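Long-range contact in glycerophosphodiester phosphodiesterase (Cytophaga hutchinsonii ATCC 33406, PDB 3CH0), which is a member of the glycerophosphodiester phosphodiesterase family, a group of proteins with a TIM-barrel fold: residues W242-K247 / D259-D264. Numbering follows the deposited sequence.
Sequences WTVNTK and DGIITD. With EDO (1,2-ethanediol), chain E; EDO (1,2-ethanediol), chain H.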
loop_
_atom_site.group_PDB
_atom_site.type_symbol
_atom_site.label_atom_id
_atom_site.label_comp_id
_atom_site.label_asym_id
_atom_site.label_seq_id
_atom_site.Cartn_x
_atom_site.Cartn_y
_atom_site.Cartn_z
ATOM N N TRP A 242 7.028 -8.206 0.300
ATOM C CA TRP A 242 6.412 -7.594 1.480
ATOM C C TRP A 242 6.090 -8.660 2.511
ATOM O O TRP A 242 6.038 -9.814 2.137
ATOM C CB TRP A 242 5.088 -6.902 1.072
ATOM C CG TRP A 242 4.150 -7.809 0.288
ATOM C CD1 TRP A 242 4.087 -7.939 -1.079
ATOM C CD2 TRP A 242 3.183 -8.734 0.806
ATOM N NE1 TRP A 242 3.132 -8.835 -1.426
ATOM C CE2 TRP A 242 2.568 -9.357 -0.291
ATOM C CE3 TRP A 242 2.759 -9.098 2.099
ATOM C CZ2 TRP A 242 1.569 -10.329 -0.116
ATOM C CZ3 TRP A 242 1.765 -10.059 2.252
ATOM C CH2 TRP A 242 1.160 -10.644 1.149
ATOM N N THR A 243 5.842 -8.293 3.772
ATOM C CA THR A 243 6.224 -7.072 4.416
ATOM C C THR A 243 7.369 -7.503 5.320
ATOM O O THR A 243 7.195 -8.343 6.215
ATOM C CB THR A 243 5.047 -6.476 5.202
ATOM O OG1 THR A 243 4.018 -6.092 4.266
ATOM C CG2 THR A 243 5.453 -5.236 5.989
ATOM N N VAL A 244 8.544 -6.933 5.087
ATOM C CA VAL A 244 9.810 -7.431 5.627
ATOM C C VAL A 244 10.341 -6.511 6.711
ATOM O O VAL A 244 10.674 -5.376 6.446
ATOM C CB VAL A 244 10.827 -7.652 4.531
ATOM C CG1 VAL A 244 12.000 -8.472 5.077
ATOM C CG2 VAL A 244 10.212 -8.346 3.269
ATOM N N ASN A 245 10.373 -7.022 7.966
ATOM C CA ASN A 245 10.461 -6.167 9.145
ATOM C C ASN A 245 11.700 -6.425 10.019
ATOM O O ASN A 245 11.750 -5.972 11.159
ATOM C CB ASN A 245 9.177 -6.298 9.989
ATOM C CG ASN A 245 7.981 -5.597 9.319
ATOM O OD1 ASN A 245 8.224 -4.794 8.408
ATOM N ND2 ASN A 245 6.768 -5.813 9.833
ATOM N N THR A 246 12.684 -7.163 9.509
ATOM C CA THR A 246 13.938 -7.380 10.218
ATOM C C THR A 246 15.094 -7.114 9.281
ATOM O O THR A 246 14.981 -7.345 8.079
ATOM C CB THR A 246 14.098 -8.779 10.894
ATOM O OG1 THR A 246 14.199 -9.784 9.876
ATOM C CG2 THR A 246 12.946 -9.037 11.827
ATOM N N LYS A 247 16.212 -6.623 9.827
ATOM C CA LYS A 247 17.371 -6.344 9.070
ATOM C C LYS A 247 17.895 -7.595 8.380
ATOM O O LYS A 247 18.274 -7.561 7.231
ATOM C CB LYS A 247 18.427 -5.773 10.029
ATOM C CG LYS A 247 19.768 -5.565 9.402
ATOM C CD LYS A 247 20.781 -4.976 10.424
ATOM C CE LYS A 247 22.104 -4.600 9.743
ATOM N NZ LYS A 247 23.124 -4.259 10.816
ATOM N N ASP A 259 14.666 -6.132 -5.962
ATOM C CA ASP A 259 14.764 -4.745 -6.410
ATOM C C ASP A 259 14.254 -3.688 -5.455
ATOM O O ASP A 259 14.399 -2.486 -5.694
ATOM C CB ASP A 259 14.023 -4.601 -7.746
ATOM C CG ASP A 259 14.567 -5.574 -8.793
ATOM O OD1 ASP A 259 15.639 -5.235 -9.336
ATOM O OD2 ASP A 259 13.986 -6.652 -8.995
ATOM N N GLY A 260 13.690 -4.147 -4.347
ATOM C CA GLY A 260 13.106 -3.270 -3.354
ATOM C C GLY A 260 12.568 -4.088 -2.207
ATOM O O GLY A 260 12.495 -5.299 -2.270
ATOM N N ILE A 261 12.090 -3.343 -1.220
ATOM C CA ILE A 261 11.501 -3.923 -0.000
ATOM C C ILE A 261 10.370 -3.053 0.460
ATOM O O ILE A 261 10.499 -1.841 0.498
ATOM C CB ILE A 261 12.523 -4.009 1.148
ATOM C CG1 ILE A 261 13.564 -5.078 0.802
ATOM C CG2 ILE A 261 11.868 -4.278 2.565
ATOM C CD1 ILE A 261 13.135 -6.521 1.014
ATOM N N ILE A 262 9.258 -3.713 0.800
ATOM C CA ILE A 262 8.145 -3.094 1.493
ATOM C C ILE A 262 8.290 -3.483 2.976
ATOM O O ILE A 262 8.207 -4.649 3.304
ATOM C CB ILE A 262 6.794 -3.497 0.841
ATOM C CG1 ILE A 262 6.703 -3.016 -0.609
ATOM C CG2 ILE A 262 5.567 -3.085 1.781
ATOM C CD1 ILE A 262 5.754 -3.846 -1.424
ATOM N N THR A 263 8.367 -2.463 3.826
ATOM C CA THR A 263 8.582 -2.682 5.244
ATOM C C THR A 263 7.830 -1.736 6.163
ATOM O O THR A 263 7.694 -0.554 5.865
ATOM C CB THR A 263 10.104 -2.539 5.577
ATOM O OG1 THR A 263 10.343 -2.774 6.985
ATOM C CG2 THR A 263 10.702 -1.159 5.227
ATOM N N ASP A 264 7.371 -2.277 7.292
ATOM C CA ASP A 264 6.752 -1.449 8.338
ATOM C C ASP A 264 7.769 -0.563 9.063
ATOM O O ASP A 264 7.364 0.340 9.777
ATOM C CB ASP A 264 6.043 -2.340 9.366
ATOM C CG ASP A 264 4.801 -2.951 8.804
ATOM O OD1 ASP A 264 4.008 -2.205 8.163
ATOM O OD2 ASP A 264 4.602 -4.171 8.998
HETATM C C1 EDO E . 5.105 -11.410 5.007
HETATM O O1 EDO E . 4.278 -10.349 5.445
HETATM C C2 EDO E . 4.908 -12.658 5.872
HETATM O O2 EDO E . 3.825 -13.453 5.390
HETATM C C1 EDO H . 8.027 -11.267 7.702
HETATM O O1 EDO H . 8.847 -12.445 7.883
HETATM C C2 EDO H . 8.283 -10.225 8.797
HETATM O O2 EDO H . 9.567 -9.630 8.798
#
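The flat amide of Asn-245 meets the carboxylate of Asp-264 obliquely, the two planes 49° apart. Asn-245 ND2 donates almost within its own amide plane to the anti lone pair of Asp-264 OD2 at 2.8 Å, in a nearly straight bond. On the other branch of the amide, Asn-245 OD1 accepts a hydrogen bond from Asp-264 N at 2.9 Å, the donor tilted from the carbonyl plane, so both ends of the group are bound and its rotation is fixed. Thr-243 CG2, anti to its own backbone N (OG1 at chi1 -65°), reaches the same carboxylate, 3.3 Å from Asp-264 OD2. That oxygen also forms a salt bridge with Arg-18, while Asp-264 OD1 is hydrogen-bonded to His-14 ND1. The indole of Trp-242 leads away from strand 260-263, with an ethanediol hydroxyl and Ile-262 CD1 near it obliquely and NE1 bonded to Ser-218 O; Trp-242 CB packs on Ile-262 CB at 3.8 Å. In this TIM-barrel family member, the pairing joins the loop after strand 238-239 to strand 260-263, the two ends of a beta-alpha-beta crossover through helix 247-256. Val-244 N donates to Ile-262 O at 2.9 Å, and Thr-243 CA approaches the same oxygen in a CA-H...O contact. One residue along, Thr-263 OG1, anti to its backbone N at chi1 -179°, donates to Val-244 O at 2.7 Å. Val-244 CB rests against Ile-261 CG2 at 4.0 Å, and both side chains also touch Leu-253 of the helix.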